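Local coordinates for protein 3-ketosteroid-delta4-5alpha-dehydrogenase (PDB 4AT2) that probably uses a bound flavin-adenine dinucleotide to oxidise 3-ketosteroids, introducing a double bond at the delta-4 position of 5alpha-steroids during steroid catabolism, at residues Trp38-Asp43 / Arg218-Met223; Phe101-Glu106 / Ala180-Gly185; Val311-Asp316 / Gln345-His350. All blocks are in the same frame, centred on the assembly; numbering follows the deposited sequence.

Contact 1 of 3, residues Trp38-Asp43 / Arg218-Met223. With FAD (flavin-adenine dinucleotide), chain D.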
# COMPACT_ATOMS: atom_id res chain seq x y z
N TRP A 38 -1.03 26.92 -32.36
CA TRP A 38 -1.91 25.89 -31.84
C TRP A 38 -2.51 25.14 -32.99
O TRP A 38 -3.13 25.75 -33.87
CB TRP A 38 -3.00 26.52 -30.99
CG TRP A 38 -2.48 27.21 -29.75
CD1 TRP A 38 -2.31 28.58 -29.54
CD2 TRP A 38 -2.04 26.58 -28.50
NE1 TRP A 38 -1.82 28.82 -28.28
CE2 TRP A 38 -1.63 27.67 -27.61
CE3 TRP A 38 -1.95 25.27 -28.04
CZ2 TRP A 38 -1.15 27.43 -26.33
CZ3 TRP A 38 -1.47 25.04 -26.75
CH2 TRP A 38 -1.08 26.10 -25.91
N ASP A 39 -2.30 23.83 -33.02
CA ASP A 39 -2.84 23.00 -34.10
C ASP A 39 -4.35 22.84 -33.99
O ASP A 39 -5.05 22.74 -35.01
CB ASP A 39 -2.17 21.63 -34.11
CG ASP A 39 -0.70 21.73 -34.38
OD1 ASP A 39 -0.32 21.71 -35.56
OD2 ASP A 39 0.08 21.88 -33.42
N TYR A 40 -4.84 22.81 -32.76
CA TYR A 40 -6.26 22.68 -32.47
C TYR A 40 -6.57 23.58 -31.28
O TYR A 40 -5.68 23.88 -30.48
CB TYR A 40 -6.65 21.23 -32.13
CG TYR A 40 -6.32 20.20 -33.19
CD1 TYR A 40 -5.09 19.56 -33.20
CD2 TYR A 40 -7.25 19.84 -34.17
CE1 TYR A 40 -4.77 18.61 -34.16
CE2 TYR A 40 -6.95 18.89 -35.14
CZ TYR A 40 -5.71 18.27 -35.12
OH TYR A 40 -5.38 17.31 -36.06
N GLU A 41 -7.83 23.99 -31.17
CA GLU A 41 -8.29 24.79 -30.02
C GLU A 41 -9.71 24.38 -29.65
O GLU A 41 -10.52 24.06 -30.52
CB GLU A 41 -8.27 26.29 -30.33
CG GLU A 41 -6.92 26.87 -30.73
CD GLU A 41 -7.01 28.35 -31.11
OE1 GLU A 41 -7.47 29.16 -30.27
OE2 GLU A 41 -6.62 28.69 -32.25
N ALA A 42 -10.00 24.40 -28.35
CA ALA A 42 -11.34 24.14 -27.83
C ALA A 42 -11.49 24.85 -26.49
O ALA A 42 -10.51 25.36 -25.94
CB ALA A 42 -11.58 22.64 -27.65
N ASP A 43 -12.70 24.88 -25.96
CA ASP A 43 -12.91 25.40 -24.61
C ASP A 43 -12.50 24.34 -23.60
O ASP A 43 -11.74 24.62 -22.68
CB ASP A 43 -14.38 25.75 -24.38
CG ASP A 43 -14.83 26.95 -25.18
OD1 ASP A 43 -14.00 27.85 -25.44
OD2 ASP A 43 -16.01 26.97 -25.55
N ARG A 218 -16.39 17.15 -30.53
CA ARG A 218 -15.41 16.84 -31.57
C ARG A 218 -14.41 15.81 -31.03
O ARG A 218 -14.14 15.79 -29.83
CB ARG A 218 -14.66 18.12 -31.95
CG ARG A 218 -15.56 19.29 -32.34
CD ARG A 218 -14.90 20.64 -32.06
NE ARG A 218 -13.57 20.68 -32.65
CZ ARG A 218 -12.59 21.51 -32.31
NH1 ARG A 218 -12.75 22.41 -31.34
NH2 ARG A 218 -11.44 21.42 -32.94
N ALA A 219 -13.88 14.96 -31.92
CA ALA A 219 -12.87 13.98 -31.53
C ALA A 219 -11.70 13.93 -32.52
O ALA A 219 -11.91 13.99 -33.74
CB ALA A 219 -13.49 12.59 -31.37
N GLU A 220 -10.49 13.84 -31.99
CA GLU A 220 -9.29 13.62 -32.79
C GLU A 220 -8.60 12.35 -32.30
O GLU A 220 -8.44 12.15 -31.10
CB GLU A 220 -8.33 14.81 -32.71
CG GLU A 220 -8.73 16.02 -33.54
CD GLU A 220 -8.65 15.77 -35.04
OE1 GLU A 220 -7.81 14.98 -35.50
OE2 GLU A 220 -9.45 16.38 -35.78
N TYR A 221 -8.21 11.50 -33.25
CA TYR A 221 -7.64 10.18 -32.94
C TYR A 221 -6.14 10.14 -33.20
O TYR A 221 -5.57 11.10 -33.72
CB TYR A 221 -8.40 9.09 -33.70
CG TYR A 221 -9.83 8.96 -33.21
CD1 TYR A 221 -10.12 8.29 -32.02
CD2 TYR A 221 -10.89 9.55 -33.91
CE1 TYR A 221 -11.41 8.20 -31.55
CE2 TYR A 221 -12.19 9.46 -33.45
CZ TYR A 221 -12.44 8.79 -32.26
OH TYR A 221 -13.73 8.68 -31.78
N ASP A 222 -5.49 9.04 -32.82
CA ASP A 222 -4.03 8.93 -32.81
C ASP A 222 -3.37 10.06 -32.02
O ASP A 222 -2.23 10.44 -32.31
CB ASP A 222 -3.46 8.86 -34.23
CG ASP A 222 -2.06 8.26 -34.27
OD1 ASP A 222 -1.83 7.27 -33.55
OD2 ASP A 222 -1.19 8.78 -35.01
N MET A 223 -4.08 10.59 -31.03
CA MET A 223 -3.59 11.68 -30.21
C MET A 223 -2.98 11.14 -28.94
O MET A 223 -3.71 10.84 -27.99
CB MET A 223 -4.75 12.59 -29.79
CG MET A 223 -5.09 13.67 -30.78
SD MET A 223 -3.94 15.07 -30.67
CE MET A 223 -4.80 16.17 -31.78
PA FAD D . -10.67 3.93 -20.34
O1A FAD D . -12.09 3.54 -20.47
O2A FAD D . -9.63 2.93 -20.61
O5B FAD D . -10.42 5.20 -21.27
C5B FAD D . -9.14 5.85 -21.31
C4B FAD D . -8.86 6.29 -22.75
O4B FAD D . -7.65 7.07 -22.68
C3B FAD D . -8.55 5.07 -23.63
O3B FAD D . -9.38 5.11 -24.82
C2B FAD D . -7.06 5.22 -23.95
O2B FAD D . -6.78 4.71 -25.29
C1B FAD D . -6.87 6.73 -23.87
N9A FAD D . -5.47 7.14 -23.60
C8A FAD D . -4.54 6.52 -22.87
N7A FAD D . -3.43 7.27 -22.90
C5A FAD D . -3.68 8.37 -23.64
C6A FAD D . -2.94 9.45 -24.00
N6A FAD D . -1.68 9.54 -23.57
N1A FAD D . -3.45 10.42 -24.77
C2A FAD D . -4.76 10.35 -25.21
N3A FAD D . -5.51 9.24 -24.84
C4A FAD D . -4.95 8.28 -24.06
N1 FAD D . -15.00 -1.79 -13.95
C2 FAD D . -16.31 -1.61 -13.56
O2 FAD D . -16.59 -0.67 -12.83
N3 FAD D . -17.31 -2.49 -14.00
C4 FAD D . -16.98 -3.58 -14.80
O4 FAD D . -17.88 -4.34 -15.16
C4X FAD D . -15.65 -3.77 -15.19
N5 FAD D . -15.29 -4.84 -15.95
C5X FAD D . -13.98 -5.12 -16.11
C6 FAD D . -13.59 -6.35 -16.67
C7 FAD D . -12.24 -6.65 -16.86
C7M FAD D . -11.91 -7.89 -17.42
C8 FAD D . -11.26 -5.72 -16.47
C8M FAD D . -9.88 -5.95 -16.64
C9 FAD D . -11.65 -4.49 -15.93
C9A FAD D . -13.01 -4.20 -15.72
N10 FAD D . -13.39 -3.03 -15.16
C10 FAD D . -14.67 -2.88 -14.77
C1' FAD D . -12.48 -1.86 -15.03
C2' FAD D . -12.88 -0.78 -16.05
O2' FAD D . -12.92 -1.43 -17.33
C3' FAD D . -11.84 0.35 -16.09
O3' FAD D . -11.29 0.62 -14.79
C4' FAD D . -12.50 1.63 -16.64
O4' FAD D . -13.04 1.33 -17.94
C5' FAD D . -11.46 2.76 -16.77
O5' FAD D . -12.14 3.95 -17.21
P FAD D . -11.29 5.21 -17.75
O1P FAD D . -10.37 5.68 -16.72
O2P FAD D . -12.26 6.16 -18.39
O3P FAD D . -10.31 4.50 -18.84
O HOH W 1 -9.51 23.14 -33.48
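Tyr40 and Ala42 face Glu220 and Arg218 across two strands that run roughly antiparallel, with 147° between the short axes of 40-42 and 218-220, but the closest approach of 10.4 Å is too wide for backbone pairing, so side chains bridge the gap. The strands are edge members of two sheets: 40-42 ends the mixed sheet, and 218-220 the parallel sheet of the FAD-binding fold. Arg218 spans the space with a bend at chi3 (52°) that turns its guanidinium toward strand 40-42. There NH1 gives a nearly straight bond to Glu41 O, 2.9 Å long at 174°, with the oxygen in the guanidinium plane. NH2 donates to water 1 at 2.6 Å, and this water accepts from Glu41 N at 3.0 Å, so the guanidinium holds the oxygen of Glu41 directly and its N-H through the water. NH1 also forms a salt bridge with Asp66. Met223 and Glu220 approach the Tyr40 ring obliquely from the same side, Met223 CE 3.4 Å from Tyr40 CE1 and Glu220 CD 3.6 Å from Tyr40 CE2. Gln243 bonds both Tyr40 OH and Glu220 OE1. Met223 O lies 3.0 Å from C2A of the FAD adenine. The contact therefore joins two sheet edges through a charged donor on backbone oxygen and a tyrosine ring packed against a methionine methyl and a glutamate side chain, with Asp66 probably helping to balance the arginine's charge.

Contact 2 of 3, residues Phe101-Glu106 / Ala180-Gly185. Unlike the reference sequence in segment 180-185: Ala180 (reference Thr).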
# COMPACT_ATOMS: atom_id res chain seq x y z
N PHE A 101 -35.67 -4.26 -3.93
CA PHE A 101 -34.58 -4.13 -2.96
C PHE A 101 -34.55 -2.72 -2.41
O PHE A 101 -34.33 -1.76 -3.16
CB PHE A 101 -33.21 -4.46 -3.61
CG PHE A 101 -33.06 -5.91 -4.00
CD1 PHE A 101 -32.60 -6.85 -3.07
CD2 PHE A 101 -33.39 -6.33 -5.27
CE1 PHE A 101 -32.45 -8.19 -3.42
CE2 PHE A 101 -33.26 -7.67 -5.63
CZ PHE A 101 -32.80 -8.60 -4.70
N ASP A 102 -34.77 -2.60 -1.10
CA ASP A 102 -34.61 -1.31 -0.43
C ASP A 102 -33.14 -0.91 -0.32
O ASP A 102 -32.26 -1.76 -0.22
CB ASP A 102 -35.23 -1.31 0.96
CG ASP A 102 -35.54 0.10 1.45
OD1 ASP A 102 -35.87 0.99 0.66
OD2 ASP A 102 -35.49 0.30 2.68
N ASP A 103 -32.91 0.40 -0.35
CA ASP A 103 -31.59 0.98 -0.19
C ASP A 103 -31.74 2.48 0.02
O ASP A 103 -32.80 3.05 -0.28
CB ASP A 103 -30.71 0.71 -1.43
CG ASP A 103 -29.22 0.82 -1.16
OD1 ASP A 103 -28.80 0.77 0.03
OD2 ASP A 103 -28.46 0.93 -2.15
N SER A 104 -30.69 3.09 0.55
CA SER A 104 -30.67 4.53 0.80
C SER A 104 -29.24 5.01 0.65
O SER A 104 -28.30 4.21 0.76
CB SER A 104 -31.15 4.83 2.22
OG SER A 104 -30.24 4.32 3.18
N PRO A 105 -29.05 6.32 0.42
CA PRO A 105 -27.69 6.84 0.37
C PRO A 105 -26.90 6.58 1.65
O PRO A 105 -25.70 6.30 1.56
CB PRO A 105 -27.90 8.34 0.14
CG PRO A 105 -29.17 8.38 -0.65
CD PRO A 105 -30.04 7.33 -0.01
N GLU A 106 -27.55 6.63 2.81
CA GLU A 106 -26.84 6.36 4.06
C GLU A 106 -26.39 4.91 4.16
O GLU A 106 -25.27 4.63 4.60
CB GLU A 106 -27.66 6.75 5.30
CG GLU A 106 -26.85 6.73 6.60
CD GLU A 106 -25.50 7.44 6.52
OE1 GLU A 106 -25.43 8.62 6.09
OE2 GLU A 106 -24.48 6.80 6.88
N ALA A 180 -27.28 -2.94 5.67
CA ALA A 180 -28.32 -3.82 5.16
C ALA A 180 -27.95 -4.19 3.73
O ALA A 180 -27.69 -3.30 2.92
CB ALA A 180 -29.69 -3.15 5.21
N PRO A 181 -27.90 -5.50 3.40
CA PRO A 181 -27.56 -5.91 2.03
C PRO A 181 -28.50 -5.31 0.99
O PRO A 181 -29.72 -5.32 1.16
CB PRO A 181 -27.74 -7.43 2.07
CG PRO A 181 -27.43 -7.79 3.49
CD PRO A 181 -28.02 -6.67 4.30
N ALA A 182 -27.91 -4.76 -0.06
CA ALA A 182 -28.66 -4.29 -1.21
C ALA A 182 -27.74 -4.45 -2.41
O ALA A 182 -26.56 -4.10 -2.34
CB ALA A 182 -29.05 -2.82 -1.05
N PRO A 183 -28.25 -5.02 -3.50
CA PRO A 183 -27.45 -5.17 -4.71
C PRO A 183 -27.31 -3.83 -5.40
O PRO A 183 -28.29 -3.09 -5.51
CB PRO A 183 -28.27 -6.16 -5.54
CG PRO A 183 -29.69 -5.91 -5.12
CD PRO A 183 -29.61 -5.59 -3.65
N ARG A 184 -26.09 -3.54 -5.87
CA ARG A 184 -25.81 -2.24 -6.47
C ARG A 184 -25.10 -2.39 -7.82
O ARG A 184 -24.76 -1.40 -8.45
CB ARG A 184 -24.98 -1.39 -5.51
CG ARG A 184 -25.75 -1.09 -4.22
CD ARG A 184 -25.08 -0.05 -3.34
NE ARG A 184 -25.82 0.00 -2.07
CZ ARG A 184 -25.44 -0.63 -0.96
NH1 ARG A 184 -24.30 -1.33 -0.92
NH2 ARG A 184 -26.21 -0.56 0.12
N GLY A 185 -24.89 -3.62 -8.27
CA GLY A 185 -24.31 -3.83 -9.60
C GLY A 185 -25.37 -3.64 -10.67
O GLY A 185 -26.15 -4.56 -10.94
O HOH W 2 -31.96 -4.53 -0.29
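The turn leading into helix 105-115, with Ser104 as its N-cap, is clasped here to the irregular segment 180-185, which runs into strand 185-186 at Gly185. Asp103 and Arg184 form a side-on, two-pronged salt bridge. Arg184 NE reaches Asp103 OD2 at 2.8 Å, and Arg184 NH2 reaches Asp103 OD1 at 2.9 Å in a nearly straight bond. Both oxygens are met on their syn sides, although the carboxylate and guanidinium planes are turned 37° apart. Asp103 has CG anti to its own nitrogen (chi1 -159°), which carries the carboxylate to the arginine, whose chain is extended from CG to NE. The methyl of Ala182 packs 3.6 Å from Asp103 CG. Beside this pair, Pro183 CG sits over the Phe101 ring, 3.6 Å from its centroid and 13° off the normal, a CH-pi contact. Water 2 links the backbones by donating to Asp102 O and Pro181 O, each at 2.8 Å. Gly91 N and Gln96 NE2 also bond Asp103 OD2, Asn107 ND2 bonds OD1, and Tyr88 OH pairs with Arg184 NH1. With two bonds from the arginine and three from these neighbours, the buried carboxylate is restrained in its rotation and probably kept ionised, its charge offset by that of Arg184.

Contact 3 of 3, residues Val311-Asp316 / Gln345-His350. With ASD (4-androstene-3-17-dione), chain B.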
# COMPACT_ATOMS: atom_id res chain seq x y z
N VAL A 311 -8.40 -7.05 -7.49
CA VAL A 311 -7.80 -8.38 -7.66
C VAL A 311 -8.89 -9.38 -8.01
O VAL A 311 -9.81 -9.59 -7.23
CB VAL A 311 -7.06 -8.86 -6.38
CG1 VAL A 311 -6.36 -10.18 -6.66
CG2 VAL A 311 -6.04 -7.82 -5.89
N ALA A 312 -8.77 -10.00 -9.18
CA ALA A 312 -9.70 -11.04 -9.61
C ALA A 312 -9.12 -12.40 -9.24
O ALA A 312 -7.94 -12.51 -8.96
CB ALA A 312 -9.93 -10.94 -11.11
N PHE A 313 -9.97 -13.42 -9.26
CA PHE A 313 -9.60 -14.77 -8.83
C PHE A 313 -10.23 -15.68 -9.87
O PHE A 313 -11.46 -15.79 -9.93
CB PHE A 313 -10.19 -15.00 -7.43
CG PHE A 313 -9.79 -16.30 -6.78
CD1 PHE A 313 -8.45 -16.56 -6.48
CD2 PHE A 313 -10.75 -17.22 -6.39
CE1 PHE A 313 -8.08 -17.74 -5.84
CE2 PHE A 313 -10.40 -18.41 -5.76
CZ PHE A 313 -9.06 -18.66 -5.47
N VAL A 314 -9.41 -16.30 -10.72
CA VAL A 314 -9.93 -16.90 -11.96
C VAL A 314 -10.45 -18.33 -11.79
O VAL A 314 -9.96 -19.28 -12.39
CB VAL A 314 -8.98 -16.74 -13.17
CG1 VAL A 314 -8.94 -15.29 -13.63
CG2 VAL A 314 -7.59 -17.28 -12.84
N CYS A 315 -11.47 -18.45 -10.95
CA CYS A 315 -12.19 -19.69 -10.77
C CYS A 315 -13.67 -19.34 -10.69
O CYS A 315 -14.03 -18.25 -10.25
CB CYS A 315 -11.71 -20.39 -9.49
SG CYS A 315 -12.46 -22.01 -9.21
N ASP A 316 -14.53 -20.24 -11.14
CA ASP A 316 -15.94 -19.91 -11.20
C ASP A 316 -16.58 -19.86 -9.80
O ASP A 316 -16.41 -20.79 -9.01
CB ASP A 316 -16.70 -20.92 -12.06
CG ASP A 316 -18.10 -20.46 -12.31
OD1 ASP A 316 -18.26 -19.52 -13.12
OD2 ASP A 316 -19.04 -21.01 -11.68
N GLN A 345 -8.59 -10.54 -3.33
CA GLN A 345 -7.78 -9.68 -2.47
C GLN A 345 -7.32 -10.42 -1.22
O GLN A 345 -6.16 -10.32 -0.84
CB GLN A 345 -8.55 -8.42 -2.05
CG GLN A 345 -8.67 -7.37 -3.15
CD GLN A 345 -9.04 -6.00 -2.59
OE1 GLN A 345 -9.57 -5.89 -1.47
NE2 GLN A 345 -8.76 -4.95 -3.37
N MET A 346 -8.21 -11.17 -0.58
CA MET A 346 -7.80 -11.86 0.65
C MET A 346 -6.70 -12.88 0.34
O MET A 346 -5.74 -13.05 1.10
CB MET A 346 -8.98 -12.55 1.33
CG MET A 346 -10.12 -11.64 1.75
SD MET A 346 -9.67 -10.31 2.88
CE MET A 346 -9.49 -8.91 1.76
N THR A 347 -6.85 -13.56 -0.79
CA THR A 347 -5.90 -14.60 -1.19
C THR A 347 -4.53 -14.01 -1.50
O THR A 347 -3.52 -14.45 -0.94
CB THR A 347 -6.44 -15.42 -2.38
OG1 THR A 347 -7.71 -16.00 -2.01
CG2 THR A 347 -5.46 -16.55 -2.76
N LEU A 348 -4.49 -13.02 -2.38
CA LEU A 348 -3.23 -12.40 -2.77
C LEU A 348 -2.60 -11.62 -1.63
O LEU A 348 -1.41 -11.76 -1.37
CB LEU A 348 -3.43 -11.46 -3.96
CG LEU A 348 -2.19 -10.69 -4.43
CD1 LEU A 348 -1.13 -11.66 -4.94
CD2 LEU A 348 -2.60 -9.72 -5.52
N PHE A 349 -3.41 -10.81 -0.94
CA PHE A 349 -2.86 -9.92 0.08
C PHE A 349 -2.43 -10.68 1.33
O PHE A 349 -1.35 -10.41 1.89
CB PHE A 349 -3.87 -8.84 0.53
CG PHE A 349 -4.29 -7.86 -0.54
CD1 PHE A 349 -3.67 -7.79 -1.80
CD2 PHE A 349 -5.31 -6.95 -0.26
CE1 PHE A 349 -4.10 -6.86 -2.74
CE2 PHE A 349 -5.74 -6.02 -1.20
CZ PHE A 349 -5.13 -5.97 -2.44
N HIS A 350 -3.28 -11.60 1.79
CA HIS A 350 -3.12 -12.13 3.15
C HIS A 350 -2.74 -13.57 3.27
O HIS A 350 -2.37 -14.02 4.36
CB HIS A 350 -4.38 -11.85 3.98
CG HIS A 350 -4.84 -10.43 3.90
ND1 HIS A 350 -4.01 -9.39 4.11
CD2 HIS A 350 -6.09 -9.88 3.61
CE1 HIS A 350 -4.68 -8.23 3.96
NE2 HIS A 350 -5.95 -8.53 3.66
C1 ASD B . -13.15 -6.87 -13.08
C10 ASD B . -14.08 -8.08 -12.96
C11 ASD B . -12.19 -9.70 -13.65
C12 ASD B . -11.69 -10.86 -14.54
C13 ASD B . -12.74 -11.96 -14.63
C14 ASD B . -14.05 -11.34 -15.14
C15 ASD B . -14.90 -12.52 -15.63
C16 ASD B . -13.88 -13.44 -16.32
C17 ASD B . -12.56 -13.00 -15.70
C18 ASD B . -12.85 -12.75 -13.32
C19 ASD B . -14.07 -8.60 -11.52
C2 ASD B . -13.59 -5.64 -12.26
C3 ASD B . -15.08 -5.38 -12.38
C4 ASD B . -15.94 -6.40 -13.03
C5 ASD B . -15.51 -7.66 -13.26
C6 ASD B . -16.53 -8.67 -13.77
C7 ASD B . -15.92 -9.66 -14.76
C8 ASD B . -14.65 -10.30 -14.19
C9 ASD B . -13.61 -9.17 -13.95
O1 ASD B . -15.57 -4.33 -11.96
O2 ASD B . -11.47 -13.45 -16.01
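Val311 holds CG1 anti to the backbone N (chi1 -175°) and CG2 beside it, spreading both methyls against helix 340-350, while Leu348, its own CG anti to N at 177°, brings CD2 to meet them. This is a strand packed across a helix: 309-313 is an edge strand of the antiparallel sheet that also holds 444-452, and the short axes of 311-313 and 345-350 cross at 112°, 8.2 Å apart. Val311 CG2 lies 3.9 Å from Leu348 CD2 and 3.8 Å from Phe349 CE1, and Gln345 CG is another 3.8 Å neighbour of the same methyl. The Gln345 amide continues past the valine, its NE2 bonding Thr309 O and Gly484 O. Replacing Val311 with an alanine would probably open a gap beside Leu348 CD2 and leave the Phe349 ring less firmly held. Phe313 CE1 meets Thr347 CG2 at 4.2 Å, more loosely; the hydroxyl of that threonine is engaged with Tyr333. No hydrogen bond crosses between the segments, so apolar contact carries the join. Between Val311 and Phe313, Ala312 points away from the helix to the bound steroid, and Val314, centre of an inverse gamma turn, also lines that pocket. Ala312 CB lies 3.6 Å from C11 of 4-androstene-3,17-dione.

Overall arrangement
The three contacts sample different stations along the enzyme. Contact 1 touches the adenine end of FAD through Met223, whereas contact 3 borders the steroid through Ala312 and Val314; their centres are 41 Å apart, on opposite sides of the chain's centre. The extended cofactor runs between these regions, and the side chain of Val311 is about 11 Å from it. Contact 2 occurs within the sequence interval separating the two segments of contact 1, yet its centre lies 41 Å from that contact and 25 Å from contact 3. Its Arg184 side chain is about 11 Å from FAD and 12 Å from the steroid, too far to touch either. No two contacts meet: the closest pair, 2 and 3, keeps about 15 Å between nearest atoms.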